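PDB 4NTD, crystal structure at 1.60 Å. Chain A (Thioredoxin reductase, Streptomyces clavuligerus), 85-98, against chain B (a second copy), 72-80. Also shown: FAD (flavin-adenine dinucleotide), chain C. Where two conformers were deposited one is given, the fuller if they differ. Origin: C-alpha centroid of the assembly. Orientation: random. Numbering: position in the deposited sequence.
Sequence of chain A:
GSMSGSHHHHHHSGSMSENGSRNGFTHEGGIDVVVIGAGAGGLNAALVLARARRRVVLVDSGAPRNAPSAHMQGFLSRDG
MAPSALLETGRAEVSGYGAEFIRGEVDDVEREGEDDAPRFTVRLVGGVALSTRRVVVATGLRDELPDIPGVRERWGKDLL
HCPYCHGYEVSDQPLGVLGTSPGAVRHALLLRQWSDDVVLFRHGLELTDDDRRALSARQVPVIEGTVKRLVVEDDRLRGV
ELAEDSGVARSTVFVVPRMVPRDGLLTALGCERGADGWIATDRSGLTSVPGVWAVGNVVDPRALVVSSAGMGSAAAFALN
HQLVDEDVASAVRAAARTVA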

ATOM      1  N   ALA A  85     -14.764  11.155   7.303  1.00 17.97           N
ATOM      2  CA  ALA A  85     -15.315  11.136   5.949  1.00 18.37           C
ATOM      3  C   ALA A  85     -14.734   9.986   5.124  1.00 17.51           C
ATOM      4  O   ALA A  85     -15.460   9.340   4.365  1.00 18.22           O
ATOM      5  CB  ALA A  85     -15.075  12.468   5.252  1.00 19.34           C
ATOM      6  N   LEU A  86     -13.433   9.732   5.265  1.00 17.52           N
ATOM      7  CA  LEU A  86     -12.808   8.581   4.600  1.00 17.46           C
ATOM      8  C   LEU A  86     -13.500   7.293   5.023  1.00 17.82           C
ATOM      9  O   LEU A  86     -13.853   6.458   4.186  1.00 17.56           O
ATOM     10  CB  LEU A  86     -11.313   8.485   4.927  1.00 16.86           C
ATOM     11  CG  LEU A  86     -10.580   7.282   4.310  1.00 18.21           C
ATOM     12  CD1 LEU A  86     -10.413   7.471   2.810  1.00 20.50           C
ATOM     13  CD2 LEU A  86      -9.232   7.038   4.973  1.00 18.20           C
ATOM     14  N   LEU A  87     -13.700   7.140   6.328  1.00 18.11           N
ATOM     15  CA  LEU A  87     -14.295   5.927   6.870  1.00 18.26           C
ATOM     16  C   LEU A  87     -15.772   5.801   6.487  1.00 18.25           C
ATOM     17  O   LEU A  87     -16.212   4.720   6.116  1.00 18.89           O
ATOM     18  CB  LEU A  87     -14.105   5.862   8.390  1.00 20.64           C
ATOM     19  CG  LEU A  87     -12.642   5.857   8.857  1.00 23.13           C
ATOM     20  CD1 LEU A  87     -12.568   5.900  10.376  1.00 25.75           C
ATOM     21  CD2 LEU A  87     -11.877   4.655   8.319  1.00 26.46           C
ATOM     22  N   GLU A  88     -16.526   6.898   6.549  1.00 18.47           N
ATOM     23  CA  GLU A  88     -17.934   6.882   6.133  1.00 18.74           C
ATOM     24  C   GLU A  88     -18.068   6.443   4.672  1.00 18.27           C
ATOM     25  O   GLU A  88     -18.895   5.591   4.343  1.00 18.29           O
ATOM     26  CB  GLU A  88     -18.583   8.258   6.331  1.00 23.83           C
ATOM     27  CG  GLU A  88     -20.061   8.313   5.958  1.00 30.32           C
ATOM     28  CD  GLU A  88     -20.719   9.636   6.312  1.00 52.97           C
ATOM     29  OE1 GLU A  88     -20.358  10.235   7.347  1.00 50.14           O
ATOM     30  OE2 GLU A  88     -21.611  10.073   5.554  1.00 59.17           O
ATOM     31  N   THR A  89     -17.240   7.021   3.807  1.00 17.63           N
ATOM     32  CA  THR A  89     -17.253   6.693   2.381  1.00 17.38           C
ATOM     33  C   THR A  89     -16.863   5.228   2.158  1.00 16.75           C
ATOM     34  O   THR A  89     -17.532   4.514   1.412  1.00 17.09           O
ATOM     35  CB  THR A  89     -16.314   7.627   1.588  1.00 19.02           C
ATOM     36  OG1 THR A  89     -16.676   8.991   1.837  1.00 20.69           O
ATOM     37  CG2 THR A  89     -16.400   7.357   0.087  1.00 20.43           C
ATOM     38  N   GLY A  90     -15.793   4.793   2.817  1.00 16.71           N
ATOM     39  CA  GLY A  90     -15.329   3.408   2.728  1.00 17.14           C
ATOM     40  C   GLY A  90     -16.336   2.382   3.217  1.00 16.29           C
ATOM     41  O   GLY A  90     -16.529   1.346   2.578  1.00 17.22           O
ATOM     42  N   ARG A  91     -16.976   2.665   4.352  0.50 16.47           N
ATOM     43  CA  ARG A  91     -18.000   1.776   4.902  0.50 16.52           C
ATOM     44  C   ARG A  91     -19.193   1.640   3.954  0.50 17.01           C
ATOM     45  O   ARG A  91     -19.754   0.551   3.813  0.50 17.60           O
ATOM     46  CB  ARG A  91     -18.475   2.270   6.272  0.50 17.52           C
ATOM     47  CG  ARG A  91     -17.496   2.012   7.407  0.50 19.00           C
ATOM     48  CD  ARG A  91     -18.147   2.210   8.769  0.50 20.06           C
ATOM     49  NE  ARG A  91     -18.769   3.525   8.910  0.50 22.75           N
ATOM     50  CZ  ARG A  91     -18.141   4.605   9.367  0.50 24.25           C
ATOM     51  NH1 ARG A  91     -16.868   4.530   9.728  0.50 26.50           N
ATOM     52  NH2 ARG A  91     -18.785   5.760   9.467  0.50 25.44           N
ATOM     53  N   ALA A  92     -19.572   2.742   3.309  1.00 17.19           N
ATOM     54  CA  ALA A  92     -20.669   2.736   2.335  1.00 18.20           C
ATOM     55  C   ALA A  92     -20.331   1.879   1.113  1.00 17.84           C
ATOM     56  O   ALA A  92     -21.175   1.122   0.636  1.00 19.02           O
ATOM     57  CB  ALA A  92     -21.018   4.155   1.908  1.00 19.27           C
ATOM     58  N   GLU A  93     -19.097   1.988   0.622  1.00 16.37           N
ATOM     59  CA  GLU A  93     -18.632   1.150  -0.491  1.00 16.47           C
ATOM     60  C   GLU A  93     -18.711  -0.324  -0.115  1.00 16.55           C
ATOM     61  O   GLU A  93     -19.290  -1.133  -0.840  1.00 17.84           O
ATOM     62  CB  GLU A  93     -17.186   1.496  -0.874  1.00 17.64           C
ATOM     63  CG  GLU A  93     -17.017   2.853  -1.539  1.00 18.23           C
ATOM     64  CD  GLU A  93     -15.564   3.247  -1.754  1.00 18.25           C
ATOM     65  OE1 GLU A  93     -14.667   2.706  -1.064  1.00 18.64           O
ATOM     66  OE2 GLU A  93     -15.313   4.116  -2.613  1.00 18.05           O
ATOM     67  N   VAL A  94     -18.141  -0.658   1.038  1.00 15.82           N
ATOM     68  CA  VAL A  94     -18.051  -2.042   1.498  1.00 16.48           C
ATOM     69  C   VAL A  94     -19.435  -2.653   1.761  1.00 17.06           C
ATOM     70  O   VAL A  94     -19.707  -3.780   1.339  1.00 18.09           O
ATOM     71  CB  VAL A  94     -17.139  -2.140   2.746  1.00 17.39           C
ATOM     72  CG1 VAL A  94     -17.242  -3.501   3.412  1.00 18.94           C
ATOM     73  CG2 VAL A  94     -15.692  -1.863   2.358  1.00 17.35           C
ATOM     74  N   SER A  95     -20.309  -1.912   2.439  1.00 17.40           N
ATOM     75  CA  SER A  95     -21.661  -2.399   2.724  1.00 18.80           C
ATOM     76  C   SER A  95     -22.502  -2.532   1.445  1.00 19.30           C
ATOM     77  O   SER A  95     -23.363  -3.408   1.354  1.00 20.39           O
ATOM     78  CB  SER A  95     -22.364  -1.503   3.751  1.00 26.03           C
ATOM     79  OG  SER A  95     -22.611  -0.215   3.227  1.00 30.32           O
ATOM     80  N   GLY A  96     -22.232  -1.679   0.456  1.00 19.33           N
ATOM     81  CA  GLY A  96     -22.896  -1.756  -0.847  1.00 20.69           C
ATOM     82  C   GLY A  96     -22.675  -3.076  -1.570  1.00 20.32           C
ATOM     83  O   GLY A  96     -23.532  -3.519  -2.341  1.00 22.68           O
ATOM     84  N   TYR A  97     -21.527  -3.705  -1.322  1.00 19.04           N
ATOM     85  CA  TYR A  97     -21.217  -5.020  -1.895  1.00 19.06           C
ATOM     86  C   TYR A  97     -21.742  -6.188  -1.052  1.00 20.71           C
ATOM     87  O   TYR A  97     -21.567  -7.347  -1.429  1.00 22.56           O
ATOM     88  CB  TYR A  97     -19.706  -5.163  -2.119  1.00 18.87           C
ATOM     89  CG  TYR A  97     -19.191  -4.321  -3.264  1.00 17.37           C
ATOM     90  CD1 TYR A  97     -19.497  -4.647  -4.580  1.00 17.37           C
ATOM     91  CD2 TYR A  97     -18.399  -3.201  -3.037  1.00 17.23           C
ATOM     92  CE1 TYR A  97     -19.035  -3.883  -5.635  1.00 17.50           C
ATOM     93  CE2 TYR A  97     -17.929  -2.430  -4.087  1.00 17.23           C
ATOM     94  CZ  TYR A  97     -18.250  -2.779  -5.386  1.00 16.76           C
ATOM     95  OH  TYR A  97     -17.792  -2.029  -6.446  1.00 18.30           O
ATOM     96  N   GLY A  98     -22.376  -5.888   0.081  1.00 20.35           N
ATOM     97  CA  GLY A  98     -23.032  -6.910   0.898  1.00 22.22           C
ATOM     98  C   GLY A  98     -22.261  -7.367   2.126  1.00 20.95           C
ATOM     99  O   GLY A  98     -22.730  -8.239   2.859  1.00 21.86           O
TER
HETATM  100  PA  FAD C 402       1.056   2.753 -13.962  1.00 15.00           P
HETATM  101  O1A FAD C 402      -0.268   3.198 -13.401  1.00 15.51           O
HETATM  102  O2A FAD C 402       1.056   1.888 -15.193  1.00 15.68           O
HETATM  103  O5B FAD C 402       1.926   4.064 -14.269  1.00 14.28           O
HETATM  104  C5B FAD C 402       3.239   3.949 -14.803  1.00 14.99           C
HETATM  105  C4B FAD C 402       3.575   5.250 -15.510  1.00 15.94           C
HETATM  106  O4B FAD C 402       4.961   5.265 -15.841  1.00 15.80           O
HETATM  107  C3B FAD C 402       2.806   5.421 -16.818  1.00 16.12           C
HETATM  108  O3B FAD C 402       2.037   6.631 -16.797  1.00 16.75           O
HETATM  109  C2B FAD C 402       3.877   5.452 -17.896  1.00 17.19           C
HETATM  110  O2B FAD C 402       3.568   6.373 -18.947  1.00 18.74           O
HETATM  111  C1B FAD C 402       5.112   5.878 -17.121  1.00 16.35           C
HETATM  112  N9A FAD C 402       6.420   5.482 -17.688  1.00 15.52           N
HETATM  113  C8A FAD C 402       6.821   4.237 -18.002  1.00 16.31           C
HETATM  114  N7A FAD C 402       8.094   4.252 -18.468  1.00 17.06           N
HETATM  115  C5A FAD C 402       8.520   5.526 -18.447  1.00 16.00           C
HETATM  116  C6A FAD C 402       9.762   6.245 -18.799  1.00 16.59           C
HETATM  117  N6A FAD C 402      10.824   5.569 -19.291  1.00 18.15           N
HETATM  118  N1A FAD C 402       9.792   7.587 -18.619  1.00 17.33           N
HETATM  119  C2A FAD C 402       8.734   8.271 -18.133  1.00 17.00           C
HETATM  120  N3A FAD C 402       7.576   7.675 -17.788  1.00 15.81           N
HETATM  121  C4A FAD C 402       7.415   6.334 -17.921  1.00 15.81           C
HETATM  122  N1  FAD C 402      -6.248  -1.869 -10.684  1.00 14.43           N
HETATM  123  C2  FAD C 402      -7.185  -1.521  -9.773  1.00 15.08           C
HETATM  124  O2  FAD C 402      -6.814  -1.332  -8.596  1.00 15.49           O
HETATM  125  N3  FAD C 402      -8.485  -1.375 -10.089  1.00 15.23           N
HETATM  126  C4  FAD C 402      -8.939  -1.559 -11.342  1.00 14.87           C
HETATM  127  O4  FAD C 402     -10.151  -1.421 -11.604  1.00 15.70           O
HETATM  128  C4X FAD C 402      -7.975  -1.931 -12.404  1.00 14.41           C
HETATM  129  N5  FAD C 402      -8.339  -2.140 -13.694  1.00 15.28           N
HETATM  130  C5X FAD C 402      -7.414  -2.495 -14.625  1.00 15.23           C
HETATM  131  C6  FAD C 402      -7.814  -2.702 -15.942  1.00 16.61           C
HETATM  132  C7  FAD C 402      -6.894  -3.064 -16.921  1.00 17.26           C
HETATM  133  C7M FAD C 402      -7.352  -3.284 -18.343  1.00 19.32           C
HETATM  134  C8  FAD C 402      -5.464  -3.230 -16.561  1.00 17.06           C
HETATM  135  C8M FAD C 402      -4.452  -3.631 -17.603  1.00 17.99           C
HETATM  136  C9  FAD C 402      -5.054  -3.026 -15.247  1.00 16.39           C
HETATM  137  C9A FAD C 402      -5.975  -2.665 -14.259  1.00 15.47           C
HETATM  138  N10 FAD C 402      -5.583  -2.448 -12.913  1.00 14.78           N
HETATM  139  C10 FAD C 402      -6.567  -2.081 -11.980  1.00 14.18           C
HETATM  140  C1' FAD C 402      -4.196  -2.573 -12.447  1.00 14.35           C
HETATM  141  C2' FAD C 402      -3.510  -1.212 -12.563  1.00 14.27           C
HETATM  142  O2' FAD C 402      -3.244  -0.936 -13.946  1.00 15.90           O
HETATM  143  C3' FAD C 402      -2.200  -1.164 -11.778  1.00 14.36           C
HETATM  144  O3' FAD C 402      -2.455  -1.512 -10.412  1.00 15.21           O
HETATM  145  C4' FAD C 402      -1.531   0.211 -11.805  1.00 14.35           C
HETATM  146  O4' FAD C 402      -1.462   0.730 -13.138  1.00 16.05           O
HETATM  147  C5' FAD C 402      -0.114   0.154 -11.250  1.00 14.20           C
HETATM  148  O5' FAD C 402       0.313   1.480 -10.948  1.00 13.88           O
HETATM  149  P   FAD C 402       1.817   1.963 -11.237  1.00 14.54           P
HETATM  150  O1P FAD C 402       2.769   0.881 -10.808  1.00 15.26           O
HETATM  151  O2P FAD C 402       1.946   3.360 -10.684  1.00 14.88           O
HETATM  152  O3P FAD C 402       1.944   1.980 -12.854  1.00 14.88           O
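Chain B 72-80: MQGFLSRDG

A single carboxylate from the helix of chain A accepts two backbone NH groups of chain B, one within a beta turn and one just after it. E93(A) OE1 accepts a hydrogen bond from S77(B) N at 2.8 Å. E93(A) OE2 accepts one from D79(B) N at 3.0 Å. The NH of the residue between them is not free for this. R78(B) N instead bonds to F75(B) O at 2.8 Å and closes a type II beta turn from F75(B) to R78(B).

Chain B has no regular helix or strand here. It lies as an irregular loop against one side of the helix. S77(B) faces G90(A), with 5.1 Å between S77(B) CA and G90(A) CA. Further on, D79(B) CA is 7.1 Å from E93(A) CA. Within this part, both chains therefore advance in the same sense. S77(B) has positive phi (77°), as the third position of a type II turn requires.

L76(B) is t at chi1 and p at chi2. Its end approaches the helix where G90(A) has no side chain. L76(B) CD1 lies 3.7 Å from G90(A) CA. A CB on G90(A) would come within 2.8 Å of L76(B) CD1, a clash, so the close approach depends on glycine. One turn earlier, L86(A) CD1 lies 3.7 Å from S77(B) CB and 4.4 Å from L76(B) CD2. T89(A) CG2 is 3.9 Å from S77(B) CA. The hydroxyl of T89(A) is turned to its own helix, where OG1 bonds to A85(A) O at 2.8 Å.

At the other end, Y97(A) OH donates to D79(B) OD2 at 2.5 Å, a short bond. The carboxylate oxygen sits at the ring edge, near its plane. D79(B) also holds its own loop in shape: G74(B) N donates to D79(B) OD1 at 2.8 Å. The aspartate thus links the loop to chain A through both its backbone NH and its side chain. Water 1 adds a bridge, donating to E93(A) OE2 at 2.7 Å and to D79(B) O at 3.2 Å.

The helix finishes beside this contact. G98(A), with phi 101°, forms a Schellman motif, and its N bonds to S95(A) O at 3.0 Å. Chain B also reaches the flavin. Q73(B) N donates to FAD O4 at 2.8 Å, and FAD N3 donates to Q73(B) O at 2.9 Å. The same short loop therefore meets the cofactor through the backbone of Q73(B) and the partner subunit mainly through L76(B), S77(B) and D79(B).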

ATOM      1  N   MET B  72     -11.968   2.481 -12.518  1.00 17.74           N
ATOM      2  CA  MET B  72     -11.200   1.597 -11.647  1.00 17.64           C
ATOM      3  C   MET B  72     -12.035   1.223 -10.426  1.00 16.66           C
ATOM      4  O   MET B  72     -12.899   1.986  -9.988  1.00 18.12           O
ATOM      5  CB  MET B  72      -9.845   2.198 -11.245  1.00 20.25           C
ATOM      6  CG  MET B  72      -9.886   3.363 -10.276  1.00 22.05           C
ATOM      7  SD  MET B  72      -8.504   3.387  -9.107  1.00 20.28           S
ATOM      8  CE  MET B  72      -9.035   4.780  -8.117  1.00 18.71           C
ATOM      9  N   GLN B  73     -11.775   0.030  -9.903  1.00 15.81           N
ATOM     10  CA  GLN B  73     -12.506  -0.505  -8.763  1.00 15.34           C
ATOM     11  C   GLN B  73     -11.538  -0.973  -7.678  1.00 15.36           C
ATOM     12  O   GLN B  73     -10.399  -1.351  -7.967  1.00 15.05           O
ATOM     13  CB  GLN B  73     -13.366  -1.695  -9.199  1.00 15.27           C
ATOM     14  CG  GLN B  73     -14.232  -1.468 -10.433  1.00 16.63           C
ATOM     15  CD  GLN B  73     -15.399  -0.522 -10.201  1.00 17.92           C
ATOM     16  OE1 GLN B  73     -15.812  -0.272  -9.063  1.00 20.15           O
ATOM     17  NE2 GLN B  73     -15.946   0.001 -11.287  1.00 17.27           N
ATOM     18  N   GLY B  74     -11.999  -0.931  -6.429  1.00 14.81           N
ATOM     19  CA  GLY B  74     -11.275  -1.523  -5.300  1.00 14.55           C
ATOM     20  C   GLY B  74     -10.299  -0.628  -4.545  1.00 14.40           C
ATOM     21  O   GLY B  74      -9.586  -1.107  -3.668  1.00 15.12           O
ATOM     22  N   PHE B  75     -10.274   0.659  -4.883  1.00 14.12           N
ATOM     23  CA  PHE B  75      -9.424   1.665  -4.228  1.00 14.50           C
ATOM     24  C   PHE B  75     -10.288   2.374  -3.183  1.00 14.08           C
ATOM     25  O   PHE B  75     -11.272   3.023  -3.535  1.00 14.58           O
ATOM     26  CB  PHE B  75      -8.939   2.648  -5.306  1.00 15.05           C
ATOM     27  CG  PHE B  75      -7.929   3.678  -4.846  1.00 15.43           C
ATOM     28  CD1 PHE B  75      -6.649   3.690  -5.391  1.00 15.12           C
ATOM     29  CD2 PHE B  75      -8.268   4.679  -3.941  1.00 16.73           C
ATOM     30  CE1 PHE B  75      -5.720   4.649  -5.018  1.00 16.10           C
ATOM     31  CE2 PHE B  75      -7.341   5.639  -3.562  1.00 17.59           C
ATOM     32  CZ  PHE B  75      -6.066   5.624  -4.097  1.00 17.39           C
ATOM     33  N   LEU B  76      -9.927   2.247  -1.906  1.00 14.67           N
ATOM     34  CA  LEU B  76     -10.763   2.764  -0.812  1.00 15.20           C
ATOM     35  C   LEU B  76     -11.167   4.228  -1.010  1.00 14.67           C
ATOM     36  O   LEU B  76     -10.315   5.099  -1.179  1.00 15.23           O
ATOM     37  CB  LEU B  76     -10.057   2.614   0.540  1.00 16.98           C
ATOM     38  CG  LEU B  76     -10.889   2.988   1.771  1.00 21.30           C
ATOM     39  CD1 LEU B  76     -12.024   1.994   1.968  1.00 23.72           C
ATOM     40  CD2 LEU B  76     -10.010   3.061   3.008  1.00 25.54           C
ATOM     41  N   SER B  77     -12.478   4.468  -0.970  1.00 15.09           N
ATOM     42  CA  SER B  77     -13.105   5.791  -1.149  1.00 15.41           C
ATOM     43  C   SER B  77     -13.173   6.284  -2.601  1.00 15.40           C
ATOM     44  O   SER B  77     -13.796   7.316  -2.865  1.00 16.80           O
ATOM     45  CB  SER B  77     -12.465   6.861  -0.245  1.00 16.39           C
ATOM     46  OG  SER B  77     -11.326   7.456  -0.840  1.00 16.41           O
ATOM     47  N   ARG B  78     -12.564   5.544  -3.530  1.00 14.96           N
ATOM     48  CA  ARG B  78     -12.572   5.894  -4.951  1.00 15.30           C
ATOM     49  C   ARG B  78     -13.026   4.714  -5.815  1.00 16.39           C
ATOM     50  O   ARG B  78     -12.625   4.591  -6.975  1.00 16.54           O
ATOM     51  CB  ARG B  78     -11.181   6.364  -5.393  1.00 15.34           C
ATOM     52  CG  ARG B  78     -10.695   7.638  -4.716  1.00 15.00           C
ATOM     53  CD  ARG B  78     -11.647   8.796  -4.966  1.00 15.43           C
ATOM     54  NE  ARG B  78     -11.012  10.101  -4.792  1.00 15.53           N
ATOM     55  CZ  ARG B  78     -11.629  11.266  -4.980  1.00 16.89           C
ATOM     56  NH1 ARG B  78     -10.969  12.404  -4.801  1.00 18.08           N
ATOM     57  NH2 ARG B  78     -12.905  11.301  -5.355  1.00 18.09           N
ATOM     58  N   ASP B  79     -13.871   3.855  -5.255  1.00 16.05           N
ATOM     59  CA  ASP B  79     -14.404   2.720  -6.001  1.00 16.86           C
ATOM     60  C   ASP B  79     -15.308   3.231  -7.125  1.00 17.13           C
ATOM     61  O   ASP B  79     -16.323   3.881  -6.867  1.00 19.79           O
ATOM     62  CB  ASP B  79     -15.174   1.782  -5.069  1.00 17.60           C
ATOM     63  CG  ASP B  79     -15.597   0.498  -5.751  1.00 18.11           C
ATOM     64  OD1 ASP B  79     -14.727  -0.204  -6.311  1.00 17.04           O
ATOM     65  OD2 ASP B  79     -16.802   0.188  -5.716  1.00 19.22           O
ATOM     66  N   GLY B  80     -14.916   2.948  -8.367  1.00 16.62           N
ATOM     67  CA  GLY B  80     -15.656   3.386  -9.553  1.00 16.82           C
ATOM     68  C   GLY B  80     -15.120   4.645 -10.224  1.00 16.85           C
ATOM     69  O   GLY B  80     -15.644   5.063 -11.257  1.00 19.18           O
TER
HETATM   70  O   HOH W   1     -17.133   5.312  -4.173  1.00 36.30           O